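Local coordinates for conserved protein with 2 CBS domains (Pyrobaculum aerophilum, PDB 2RIF), which binds AMP through a pair of CBS domains and probably serves as an adenine-nucleotide-sensing module, at residues V16-T21 / G37-T42; A52-R57 / P75-P80; S79-L84 / H99-V104. All coordinates share one frame; numbering follows the deposited sequence.

Contact 1 (V16-T21 / G37-T42); sequences VSLPET and GLAVLT. With AMP (adenosine monophosphate), chain G.
Ser17 to Pro19 runs parallel to Val40 to Thr42, and the bonds between the backbones extend to Val16 and Glu20. Val40 N donates to Val16 O, and Val40 O accepts from Leu18 N at 3.0 Å. Leu18 O takes Thr42 N at 2.9 Å, and Leu41 CA adds a CH...O contact to the same oxygen. The last bond, Glu20 N to Thr42 O, is 2.8 Å long but bent, with 135° at the hydrogen. These strands are the two arms of the beta-alpha-beta unit of the first CBS domain, and helix 24-34 connects them. Apolar contacts lie on the side of Leu18 and Leu41. Leu18 CG sits anti to the carbonyl carbon (chi1 -59°), and CD1 rests 3.9 Å from Ala39 CB. Helix 24-34 covers this patch through Val27 and Leu31. On the other side of the sheet Ser17 CB lies against Val40 O and the Thr42 CG2 methyl. The polar contacts with AMP (chain G) come from both segments. Val16 N gives an almost straight bond to adenine N1 (2.8 Å, 178°), and N6 reaches Val16 O and Leu38 O only weakly. Gly37 N holds the phosphate oxygen O2P at 2.8 Å.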
loop_
_atom_site.group_PDB
_atom_site.type_symbol
_atom_site.label_atom_id
_atom_site.label_comp_id
_atom_site.label_asym_id
_atom_site.label_seq_id
_atom_site.Cartn_x
_atom_site.Cartn_y
_atom_site.Cartn_z
ATOM N N VAL A 16 10.546 11.255 -4.696
ATOM C CA VAL A 16 11.245 10.842 -3.486
ATOM C C VAL A 16 12.213 9.733 -3.872
ATOM O O VAL A 16 11.788 8.656 -4.294
ATOM C CB VAL A 16 10.266 10.313 -2.420
ATOM C CG1 VAL A 16 11.024 9.746 -1.226
ATOM C CG2 VAL A 16 9.312 11.418 -1.984
ATOM N N SER A 17 13.510 9.995 -3.740
ATOM C CA SER A 17 14.521 9.046 -4.193
ATOM C C SER A 17 15.786 9.050 -3.345
ATOM O O SER A 17 16.069 10.010 -2.629
ATOM C CB SER A 17 14.893 9.347 -5.646
ATOM O OG SER A 17 15.484 10.627 -5.762
ATOM N N LEU A 18 16.532 7.954 -3.435
ATOM C CA LEU A 18 17.846 7.838 -2.813
ATOM C C LEU A 18 18.809 7.230 -3.826
ATOM O O LEU A 18 18.371 6.631 -4.809
ATOM C CB LEU A 18 17.796 6.941 -1.572
ATOM C CG LEU A 18 16.864 7.330 -0.422
ATOM C CD1 LEU A 18 15.427 6.950 -0.741
ATOM C CD2 LEU A 18 17.307 6.660 0.874
ATOM N N PRO A 19 20.126 7.391 -3.607
ATOM C CA PRO A 19 21.083 6.684 -4.456
ATOM C C PRO A 19 21.005 5.175 -4.231
ATOM O O PRO A 19 20.658 4.736 -3.132
ATOM C CB PRO A 19 22.442 7.229 -3.996
ATOM C CG PRO A 19 22.140 8.504 -3.294
ATOM C CD PRO A 19 20.794 8.322 -2.680
ATOM N N GLU A 20 21.337 4.394 -5.257
ATOM C CA GLU A 20 21.253 2.928 -5.181
ATOM C C GLU A 20 22.123 2.307 -4.078
ATOM O O GLU A 20 21.907 1.158 -3.693
ATOM C CB GLU A 20 21.592 2.291 -6.538
ATOM C CG GLU A 20 23.030 2.494 -7.009
ATOM C CD GLU A 20 23.365 1.672 -8.243
ATOM O OE1 GLU A 20 22.597 1.710 -9.227
ATOM O OE2 GLU A 20 24.410 0.993 -8.234
ATOM N N THR A 21 23.097 3.065 -3.574
ATOM C CA THR A 21 23.976 2.597 -2.498
ATOM C C THR A 21 23.361 2.712 -1.096
ATOM O O THR A 21 23.992 2.325 -0.111
ATOM C CB THR A 21 25.317 3.369 -2.502
ATOM O OG1 THR A 21 25.073 4.767 -2.296
ATOM C CG2 THR A 21 26.049 3.168 -3.823
ATOM N N GLY A 37 4.790 5.394 0.170
ATOM C CA GLY A 37 4.897 3.940 0.209
ATOM C C GLY A 37 6.055 3.376 -0.592
ATOM O O GLY A 37 6.438 2.225 -0.391
ATOM N N LEU A 38 6.611 4.183 -1.492
ATOM C CA LEU A 38 7.670 3.737 -2.393
ATOM C C LEU A 38 8.795 4.763 -2.465
ATOM O O LEU A 38 8.564 5.961 -2.302
ATOM C CB LEU A 38 7.093 3.520 -3.794
ATOM C CG LEU A 38 7.956 2.793 -4.831
ATOM C CD1 LEU A 38 7.714 1.287 -4.771
ATOM C CD2 LEU A 38 7.661 3.319 -6.227
ATOM N N ALA A 39 10.013 4.274 -2.693
ATOM C CA ALA A 39 11.179 5.127 -2.912
ATOM C C ALA A 39 11.926 4.635 -4.144
ATOM O O ALA A 39 12.167 3.438 -4.290
ATOM C CB ALA A 39 12.090 5.101 -1.699
ATOM N N VAL A 40 12.283 5.561 -5.030
ATOM C CA VAL A 40 13.013 5.226 -6.249
ATOM C C VAL A 40 14.512 5.261 -5.976
ATOM O O VAL A 40 15.026 6.247 -5.458
ATOM C CB VAL A 40 12.699 6.221 -7.387
ATOM C CG1 VAL A 40 13.407 5.807 -8.668
ATOM C CG2 VAL A 40 11.195 6.321 -7.616
ATOM N N LEU A 41 15.212 4.183 -6.312
ATOM C CA LEU A 41 16.664 4.155 -6.192
ATOM C C LEU A 41 17.277 4.573 -7.524
ATOM O O LEU A 41 16.978 3.981 -8.563
ATOM C CB LEU A 41 17.155 2.768 -5.776
ATOM C CG LEU A 41 16.641 2.268 -4.423
ATOM C CD1 LEU A 41 17.210 0.890 -4.123
ATOM C CD2 LEU A 41 16.971 3.243 -3.296
ATOM N N THR A 42 18.120 5.603 -7.488
ATOM C CA THR A 42 18.719 6.164 -8.693
ATOM C C THR A 42 20.172 5.725 -8.851
ATOM O O THR A 42 20.811 5.298 -7.887
ATOM C CB THR A 42 18.652 7.700 -8.680
ATOM O OG1 THR A 42 19.412 8.214 -7.577
ATOM C CG2 THR A 42 17.207 8.165 -8.560
HETATM P P AMP G . 1.638 6.700 -1.247
HETATM O O1P AMP G . 1.409 6.433 0.213
HETATM O O2P AMP G . 3.094 6.664 -1.640
HETATM O O3P AMP G . 0.717 5.962 -2.183
HETATM O "O5'" AMP G . 1.141 8.225 -1.383
HETATM C "C5'" AMP G . 2.023 9.338 -1.483
HETATM C "C4'" AMP G . 1.544 10.267 -2.592
HETATM O "O4'" AMP G . 2.669 10.977 -3.115
HETATM C "C3'" AMP G . 0.881 9.537 -3.757
HETATM O "O3'" AMP G . -0.495 9.917 -3.868
HETATM C "C2'" AMP G . 1.685 9.917 -4.986
HETATM O "O2'" AMP G . 1.001 10.873 -5.799
HETATM C "C1'" AMP G . 2.953 10.554 -4.448
HETATM N N9 AMP G . 4.100 9.611 -4.413
HETATM C C8 AMP G . 4.090 8.302 -4.091
HETATM N N7 AMP G . 5.344 7.778 -4.164
HETATM C C5 AMP G . 6.175 8.770 -4.534
HETATM C C6 AMP G . 7.623 8.929 -4.802
HETATM N N6 AMP G . 8.467 7.880 -4.688
HETATM N N1 AMP G . 8.066 10.155 -5.173
HETATM C C2 AMP G . 7.238 11.213 -5.297
HETATM N N3 AMP G . 5.920 11.135 -5.068
HETATM C C4 AMP G . 5.344 9.971 -4.693
#

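Contact 2 (A52-R57 / P75-P80). With CS (cesium ion), chain E; AMP (adenosine monophosphate), chain H; AMP (adenosine monophosphate), chain M.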
loop_
_atom_site.group_PDB
_atom_site.type_symbol
_atom_site.label_atom_id
_atom_site.label_comp_id
_atom_site.label_asym_id
_atom_site.label_seq_id
_atom_site.Cartn_x
_atom_site.Cartn_y
_atom_site.Cartn_z
ATOM N N ALA A 52 16.069 1.221 -9.697
ATOM C CA ALA A 52 15.254 0.313 -8.897
ATOM C C ALA A 52 14.212 1.062 -8.077
ATOM O O ALA A 52 14.198 2.295 -8.049
ATOM C CB ALA A 52 16.137 -0.514 -7.976
ATOM N N VAL A 53 13.336 0.304 -7.422
ATOM C CA VAL A 53 12.363 0.863 -6.492
ATOM C C VAL A 53 12.307 0.005 -5.234
ATOM O O VAL A 53 12.498 -1.216 -5.294
ATOM C CB VAL A 53 10.947 0.951 -7.104
ATOM C CG1 VAL A 53 10.933 1.917 -8.274
ATOM C CG2 VAL A 53 10.446 -0.430 -7.523
ATOM N N VAL A 54 12.060 0.655 -4.102
ATOM C CA VAL A 54 11.896 -0.033 -2.832
ATOM C C VAL A 54 10.610 0.446 -2.180
ATOM O O VAL A 54 10.432 1.648 -1.954
ATOM C CB VAL A 54 13.070 0.242 -1.871
ATOM C CG1 VAL A 54 12.855 -0.486 -0.544
ATOM C CG2 VAL A 54 14.386 -0.184 -2.500
ATOM N N SER A 55 9.716 -0.495 -1.890
ATOM C CA SER A 55 8.477 -0.192 -1.181
ATOM C C SER A 55 8.593 -0.564 0.289
ATOM O O SER A 55 9.458 -1.348 0.681
ATOM C CB SER A 55 7.300 -0.956 -1.796
ATOM O OG SER A 55 6.157 -0.898 -0.957
ATOM N N GLU A 56 7.703 0.002 1.093
ATOM C CA GLU A 56 7.545 -0.391 2.492
ATOM C C GLU A 56 7.192 -1.880 2.633
ATOM O O GLU A 56 7.460 -2.493 3.667
ATOM C CB GLU A 56 6.455 0.457 3.140
ATOM C CG GLU A 56 5.082 0.269 2.503
ATOM C CD GLU A 56 4.115 1.351 2.885
ATOM O OE1 GLU A 56 3.143 1.555 2.137
ATOM O OE2 GLU A 56 4.334 2.003 3.925
ATOM N N ARG A 57 6.565 -2.438 1.599
ATOM C CA ARG A 57 6.301 -3.876 1.507
ATOM C C ARG A 57 7.606 -4.673 1.514
ATOM O O ARG A 57 7.681 -5.737 2.130
ATOM C CB ARG A 57 5.517 -4.166 0.223
ATOM C CG ARG A 57 5.261 -5.650 -0.114
ATOM C CD ARG A 57 4.040 -6.284 0.563
ATOM N NE ARG A 57 2.832 -5.447 0.523
ATOM C CZ ARG A 57 1.592 -5.882 0.295
ATOM N NH1 ARG A 57 1.338 -7.162 0.018
ATOM N NH2 ARG A 57 0.594 -5.007 0.311
ATOM N N PRO A 75 19.428 -5.251 -2.978
ATOM C CA PRO A 75 18.967 -6.643 -3.070
ATOM C C PRO A 75 17.480 -6.862 -2.754
ATOM O O PRO A 75 16.896 -7.827 -3.252
ATOM C CB PRO A 75 19.851 -7.374 -2.050
ATOM C CG PRO A 75 21.070 -6.535 -1.945
ATOM C CD PRO A 75 20.573 -5.128 -2.057
ATOM N N ILE A 76 16.880 -5.988 -1.943
ATOM C CA ILE A 76 15.438 -6.070 -1.670
ATOM C C ILE A 76 14.589 -5.208 -2.621
ATOM O O ILE A 76 13.359 -5.224 -2.538
ATOM C CB ILE A 76 15.083 -5.748 -0.187
ATOM C CG1 ILE A 76 15.343 -4.277 0.163
ATOM C CG2 ILE A 76 15.857 -6.667 0.750
ATOM C CD1 ILE A 76 14.619 -3.817 1.423
ATOM N N ALA A 77 15.241 -4.490 -3.538
ATOM C CA ALA A 77 14.548 -3.596 -4.475
ATOM C C ALA A 77 14.118 -4.323 -5.750
ATOM O O ALA A 77 14.484 -5.480 -5.964
ATOM C CB ALA A 77 15.437 -2.404 -4.822
ATOM N N ASN A 78 13.337 -3.635 -6.584
ATOM C CA ASN A 78 12.800 -4.196 -7.830
ATOM C C ASN A 78 13.129 -3.347 -9.052
ATOM O O ASN A 78 13.308 -2.135 -8.942
ATOM C CB ASN A 78 11.277 -4.327 -7.736
ATOM C CG ASN A 78 10.841 -5.601 -7.054
ATOM O OD1 ASN A 78 11.265 -6.695 -7.431
ATOM N ND2 ASN A 78 9.980 -5.474 -6.050
ATOM N N SER A 79 13.186 -3.995 -10.215
ATOM C CA SER A 79 13.400 -3.305 -11.487
ATOM C C SER A 79 12.203 -2.396 -11.769
ATOM O O SER A 79 11.069 -2.867 -11.756
ATOM C CB SER A 79 13.561 -4.318 -12.625
ATOM O OG SER A 79 13.984 -3.684 -13.820
ATOM N N PRO A 80 12.446 -1.100 -12.040
ATOM C CA PRO A 80 11.337 -0.147 -12.131
ATOM C C PRO A 80 10.342 -0.406 -13.267
ATOM O O PRO A 80 10.740 -0.496 -14.428
ATOM C CB PRO A 80 12.042 1.200 -12.357
ATOM C CG PRO A 80 13.470 0.971 -12.053
ATOM C CD PRO A 80 13.732 -0.457 -12.356
HETATM CS CS CS E . 13.150 -8.353 -4.760
HETATM P P AMP H . 3.453 -1.489 -3.360
HETATM O O1P AMP H . 2.256 -2.361 -3.092
HETATM O O2P AMP H . 3.296 -0.592 -4.561
HETATM O O3P AMP H . 3.993 -0.780 -2.144
HETATM O "O5'" AMP H . 4.621 -2.533 -3.748
HETATM C "C5'" AMP H . 4.464 -3.951 -3.607
HETATM C "C4'" AMP H . 5.601 -4.690 -4.301
HETATM O "O4'" AMP H . 5.657 -4.299 -5.676
HETATM C "C3'" AMP H . 6.952 -4.357 -3.696
HETATM O "O3'" AMP H . 7.772 -5.528 -3.649
HETATM C "C2'" AMP H . 7.529 -3.308 -4.622
HETATM O "O2'" AMP H . 8.958 -3.337 -4.660
HETATM C "C1'" AMP H . 6.898 -3.647 -5.965
HETATM N N9 AMP H . 6.660 -2.430 -6.775
HETATM C C8 AMP H . 5.821 -1.420 -6.476
HETATM N N7 AMP H . 5.839 -0.460 -7.433
HETATM C C5 AMP H . 6.709 -0.862 -8.372
HETATM C C6 AMP H . 7.207 -0.327 -9.652
HETATM N N6 AMP H . 6.765 0.860 -10.121
HETATM N N1 AMP H . 8.120 -1.066 -10.323
HETATM C C2 AMP H . 8.569 -2.250 -9.860
HETATM N N3 AMP H . 8.153 -2.793 -8.708
HETATM C C4 AMP H . 7.245 -2.160 -7.934
HETATM P P AMP M . -3.281 -5.833 -0.022
HETATM O O1P AMP M . -4.190 -4.953 -0.838
HETATM O O2P AMP M . -1.951 -6.149 -0.656
HETATM O O3P AMP M . -3.199 -5.435 1.431
HETATM O "O5'" AMP M . -4.001 -7.274 -0.008
HETATM C "C5'" AMP M . -4.098 -8.082 -1.181
HETATM C "C4'" AMP M . -5.508 -8.654 -1.303
HETATM O "O4'" AMP M . -5.828 -9.419 -0.138
HETATM C "C3'" AMP M . -6.567 -7.566 -1.449
HETATM O "O3'" AMP M . -7.194 -7.636 -2.732
HETATM C "C2'" AMP M . -7.573 -7.804 -0.342
HETATM O "O2'" AMP M . -8.838 -8.194 -0.882
HETATM C "C1'" AMP M . -7.016 -8.938 0.500
HETATM N N9 AMP M . -6.678 -8.525 1.887
HETATM C C8 AMP M . -5.957 -7.453 2.283
HETATM N N7 AMP M . -5.841 -7.418 3.635
HETATM C C5 AMP M . -6.492 -8.486 4.124
HETATM C C6 AMP M . -6.766 -9.063 5.460
HETATM N N6 AMP M . -6.310 -8.461 6.581
HETATM N N1 AMP M . -7.495 -10.203 5.518
HETATM C C2 AMP M . -7.961 -10.816 4.411
HETATM N N3 AMP M . -7.744 -10.345 3.171
HETATM C C4 AMP M . -7.034 -9.212 2.967
HETATM O O HOH W 1 16.139 -7.658 -6.239
HETATM O O HOH W 2 10.245 -8.432 -3.977
#
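Val53 and Asn78 pair across the contact and both meet the adenine of AMP (chain H). Val53 CG2 lies over one face of the base, 3.5 Å from N3, and Ile101 over the opposite face. Asn78 CB approaches N3 more obliquely. The Asn78 amide serves the sugar, with ND2 donating to O2' at 2.7 Å. The Arg57 guanidinium meets AMP (chain M) at its edge, where NH2 donates to O2P at 3.0 Å. Val53 and Asn78 form one antiparallel hydrogen-bonded pair: Val53 N to Asn78 O and Asn78 N to Val53 O are both 2.9 Å. Ala77 CB packs closely on Val54 CG2 (3.4 Å), and Pro80 CG lies against Ala52 N and CA. The Ala77 carbonyl oxygen and two waters bind a cesium ion. Ser55 is the N-cap of helix 56-64, and its OG accepts from Arg57 N at 3.0 Å. Its very short approach to O3P of AMP (chain H) is doubtful. The two backbone bonds hold the loop ahead of strand 82-84 against strand 50-55, an outermost strand of its sheet. The two segments together meet the base (Val53) and ribose (Asn78) of one nucleotide, while Arg57 reaches across the dimer to an AMP held mainly by the second subunit.

Contact 3 (S79-L84 / H99-V104). With AMP (adenosine monophosphate), chain H; AMP (adenosine monophosphate), chain G.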
loop_
_atom_site.group_PDB
_atom_site.type_symbol
_atom_site.label_atom_id
_atom_site.label_comp_id
_atom_site.label_asym_id
_atom_site.label_seq_id
_atom_site.Cartn_x
_atom_site.Cartn_y
_atom_site.Cartn_z
ATOM N N SER A 79 13.186 -3.995 -10.215
ATOM C CA SER A 79 13.400 -3.305 -11.487
ATOM C C SER A 79 12.203 -2.396 -11.769
ATOM O O SER A 79 11.069 -2.867 -11.756
ATOM C CB SER A 79 13.561 -4.318 -12.625
ATOM O OG SER A 79 13.984 -3.684 -13.820
ATOM N N PRO A 80 12.446 -1.100 -12.040
ATOM C CA PRO A 80 11.337 -0.147 -12.131
ATOM C C PRO A 80 10.342 -0.406 -13.267
ATOM O O PRO A 80 10.740 -0.496 -14.428
ATOM C CB PRO A 80 12.042 1.200 -12.357
ATOM C CG PRO A 80 13.470 0.971 -12.053
ATOM C CD PRO A 80 13.732 -0.457 -12.356
ATOM N N ILE A 81 9.062 -0.522 -12.913
ATOM C CA ILE A 81 7.981 -0.609 -13.891
ATOM C C ILE A 81 7.552 0.822 -14.181
ATOM O O ILE A 81 7.034 1.507 -13.301
ATOM C CB ILE A 81 6.787 -1.422 -13.358
ATOM C CG1 ILE A 81 7.220 -2.861 -13.069
ATOM C CG2 ILE A 81 5.641 -1.413 -14.364
ATOM C CD1 ILE A 81 6.128 -3.730 -12.458
ATOM N N THR A 82 7.766 1.274 -15.412
ATOM C CA THR A 82 7.622 2.689 -15.736
ATOM C C THR A 82 6.478 3.005 -16.696
ATOM O O THR A 82 5.952 2.125 -17.376
ATOM C CB THR A 82 8.926 3.235 -16.361
ATOM O OG1 THR A 82 9.090 2.701 -17.679
ATOM C CG2 THR A 82 10.138 2.861 -15.508
ATOM N N VAL A 83 6.100 4.282 -16.718
ATOM C CA VAL A 83 5.177 4.828 -17.712
ATOM C C VAL A 83 5.719 6.183 -18.159
ATOM O O VAL A 83 6.396 6.865 -17.388
ATOM C CB VAL A 83 3.749 5.010 -17.153
ATOM C CG1 VAL A 83 3.147 3.663 -16.788
ATOM C CG2 VAL A 83 3.750 5.950 -15.952
ATOM N N LEU A 84 5.439 6.569 -19.399
ATOM C CA LEU A 84 5.900 7.861 -19.901
ATOM C C LEU A 84 5.081 8.989 -19.284
ATOM O O LEU A 84 3.923 8.793 -18.910
ATOM C CB LEU A 84 5.813 7.927 -21.429
ATOM C CG LEU A 84 6.747 6.994 -22.206
ATOM C CD1 LEU A 84 6.332 6.923 -23.668
ATOM C CD2 LEU A 84 8.197 7.445 -22.072
ATOM N N HIS A 99 0.333 -6.104 -12.848
ATOM C CA HIS A 99 1.515 -6.501 -12.085
ATOM C C HIS A 99 1.286 -6.525 -10.578
ATOM O O HIS A 99 2.217 -6.790 -9.818
ATOM C CB HIS A 99 2.677 -5.563 -12.410
ATOM C CG HIS A 99 2.985 -5.481 -13.871
ATOM N ND1 HIS A 99 3.175 -6.599 -14.653
ATOM C CD2 HIS A 99 3.138 -4.415 -14.692
ATOM C CE1 HIS A 99 3.427 -6.227 -15.895
ATOM N NE2 HIS A 99 3.413 -4.906 -15.945
ATOM N N ASN A 100 0.056 -6.245 -10.153
ATOM C CA ASN A 100 -0.296 -6.251 -8.738
ATOM C C ASN A 100 0.620 -5.327 -7.931
ATOM O O ASN A 100 1.220 -5.733 -6.937
ATOM C CB ASN A 100 -0.257 -7.688 -8.197
ATOM C CG ASN A 100 -1.143 -7.882 -6.984
ATOM O OD1 ASN A 100 -2.325 -7.539 -7.006
ATOM N ND2 ASN A 100 -0.582 -8.456 -5.926
ATOM N N ILE A 101 0.733 -4.083 -8.392
ATOM C CA ILE A 101 1.522 -3.052 -7.713
ATOM C C ILE A 101 0.656 -1.812 -7.513
ATOM O O ILE A 101 -0.337 -1.622 -8.218
ATOM C CB ILE A 101 2.821 -2.687 -8.490
ATOM C CG1 ILE A 101 2.511 -2.188 -9.907
ATOM C CG2 ILE A 101 3.765 -3.887 -8.543
ATOM C CD1 ILE A 101 3.744 -1.893 -10.737
ATOM N N ARG A 102 1.028 -0.978 -6.546
ATOM C CA ARG A 102 0.269 0.230 -6.233
ATOM C C ARG A 102 1.050 1.497 -6.581
ATOM O O ARG A 102 0.695 2.594 -6.138
ATOM C CB ARG A 102 -0.122 0.227 -4.754
ATOM C CG ARG A 102 -1.031 -0.945 -4.365
ATOM C CD ARG A 102 -1.286 -1.033 -2.860
ATOM N NE ARG A 102 -0.054 -1.275 -2.111
ATOM C CZ ARG A 102 0.006 -1.530 -0.807
ATOM N NH1 ARG A 102 -1.095 -1.576 -0.061
ATOM N NH2 ARG A 102 1.190 -1.731 -0.242
ATOM N N HIS A 103 2.109 1.344 -7.374
ATOM C CA HIS A 103 2.913 2.478 -7.835
ATOM C C HIS A 103 3.419 2.247 -9.253
ATOM O O HIS A 103 3.588 1.105 -9.684
ATOM C CB HIS A 103 4.126 2.706 -6.925
ATOM C CG HIS A 103 3.776 3.094 -5.524
ATOM N ND1 HIS A 103 3.515 2.165 -4.539
ATOM C CD2 HIS A 103 3.663 4.309 -4.936
ATOM C CE1 HIS A 103 3.247 2.792 -3.408
ATOM N NE2 HIS A 103 3.329 4.094 -3.621
ATOM N N VAL A 104 3.659 3.344 -9.968
ATOM C CA VAL A 104 4.326 3.311 -11.269
ATOM C C VAL A 104 5.267 4.513 -11.369
ATOM O O VAL A 104 4.888 5.637 -11.031
ATOM C CB VAL A 104 3.327 3.329 -12.451
ATOM C CG1 VAL A 104 2.523 2.040 -12.492
ATOM C CG2 VAL A 104 2.406 4.533 -12.369
HETATM P P AMP H . 3.453 -1.489 -3.360
HETATM O O1P AMP H . 2.256 -2.361 -3.092
HETATM O O2P AMP H . 3.296 -0.592 -4.561
HETATM O O3P AMP H . 3.993 -0.780 -2.144
HETATM O "O5'" AMP H . 4.621 -2.533 -3.748
HETATM C "C5'" AMP H . 4.464 -3.951 -3.607
HETATM C "C4'" AMP H . 5.601 -4.690 -4.301
HETATM O "O4'" AMP H . 5.657 -4.299 -5.676
HETATM C "C3'" AMP H . 6.952 -4.357 -3.696
HETATM O "O3'" AMP H . 7.772 -5.528 -3.649
HETATM C "C2'" AMP H . 7.529 -3.308 -4.622
HETATM O "O2'" AMP H . 8.958 -3.337 -4.660
HETATM C "C1'" AMP H . 6.898 -3.647 -5.965
HETATM N N9 AMP H . 6.660 -2.430 -6.775
HETATM C C8 AMP H . 5.821 -1.420 -6.476
HETATM N N7 AMP H . 5.839 -0.460 -7.433
HETATM C C5 AMP H . 6.709 -0.862 -8.372
HETATM C C6 AMP H . 7.207 -0.327 -9.652
HETATM N N6 AMP H . 6.765 0.860 -10.121
HETATM N N1 AMP H . 8.120 -1.066 -10.323
HETATM C C2 AMP H . 8.569 -2.250 -9.860
HETATM N N3 AMP H . 8.153 -2.793 -8.708
HETATM C C4 AMP H . 7.245 -2.160 -7.934
HETATM P P AMP G . 1.638 6.700 -1.247
HETATM O O1P AMP G . 1.409 6.433 0.213
HETATM O O2P AMP G . 3.094 6.664 -1.640
HETATM O O3P AMP G . 0.717 5.962 -2.183
HETATM O "O5'" AMP G . 1.141 8.225 -1.383
HETATM C "C5'" AMP G . 2.023 9.338 -1.483
HETATM C "C4'" AMP G . 1.544 10.267 -2.592
HETATM O "O4'" AMP G . 2.669 10.977 -3.115
HETATM C "C3'" AMP G . 0.881 9.537 -3.757
HETATM O "O3'" AMP G . -0.495 9.917 -3.868
HETATM C "C2'" AMP G . 1.685 9.917 -4.986
HETATM O "O2'" AMP G . 1.001 10.873 -5.799
HETATM C "C1'" AMP G . 2.953 10.554 -4.448
HETATM N N9 AMP G . 4.100 9.611 -4.413
HETATM C C8 AMP G . 4.090 8.302 -4.091
HETATM N N7 AMP G . 5.344 7.778 -4.164
HETATM C C5 AMP G . 6.175 8.770 -4.534
HETATM C C6 AMP G . 7.623 8.929 -4.802
HETATM N N6 AMP G . 8.467 7.880 -4.688
HETATM N N1 AMP G . 8.066 10.155 -5.173
HETATM C C2 AMP G . 7.238 11.213 -5.297
HETATM N N3 AMP G . 5.920 11.135 -5.068
HETATM C C4 AMP G . 5.344 9.971 -4.693
#
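Ile81 and Ile101 meet tip to tip because their torsions point the two CD1 methyls at each other. Ile81 has CG1 anti to the carbonyl carbon (chi1 -62°) and an extended end. Ile101 has CG1 wedged between the backbone N and the carbonyl carbon (chi1 58°). The two CD1 atoms come to 3.5 Å. The His99 ring meets Ile81 CD1 at a slant, with CD2 3.8 Å away. Further along, the CG2 methyls of Val83 and Val104 touch at 4.1 Å, and helix 89-99 packs on Val104 through Ala92 and Met96. The contact between the segments is apolar, while several polar groups of Ile81, Arg102 and His103 bond the nucleotides. Ile81 N donates to adenine N1 of AMP (chain H) at 2.8 Å, and Ile81 O accepts from N6. Ile101 CB and CG2 lie against one face of this base. Arg102 grips the phosphate of the same nucleotide with backbone N on O2P and NE on O1P, the latter at 2.7 Å. The His103 ring works edge-on between two nucleotides. Its ND1 donates to O2P of AMP (chain H) at 2.8 Å, and its NE2 to O2P of AMP (chain G) at 3.3 Å. If both bonds hold, the ring would probably carry a positive charge, which two phosphates would favour. Strands 82-84 and 103-107 with helix 89-99 form a beta-alpha-beta unit, and a nucleotide held in the cleft between two such repeats, its adenine edge bonded by main-chain atoms, is characteristic of CBS domain pairs.

Overall arrangement
Contacts 1 and 3 are buried and equivalent in plan: each joins the two parallel strands of a beta-alpha-beta unit, one in each CBS domain. Contact 1 rests on backbone bonds, contact 3 on apolar side chains. Contact 2 is only partly buried and joins strand 50-55 to the loop between helix 56-64 and strand 82-84. Its strand 50-55 pairs with strand 38-42 of contact 1 by backbone bonds from Ala39 to Val54 and Leu41 to Ala52. It shares Ser79 and Pro80 with contact 3. AMP (chain H) lies between contacts 2 and 3. AMP (chain G) links contacts 1 and 3, where Leu38 also packs on His103.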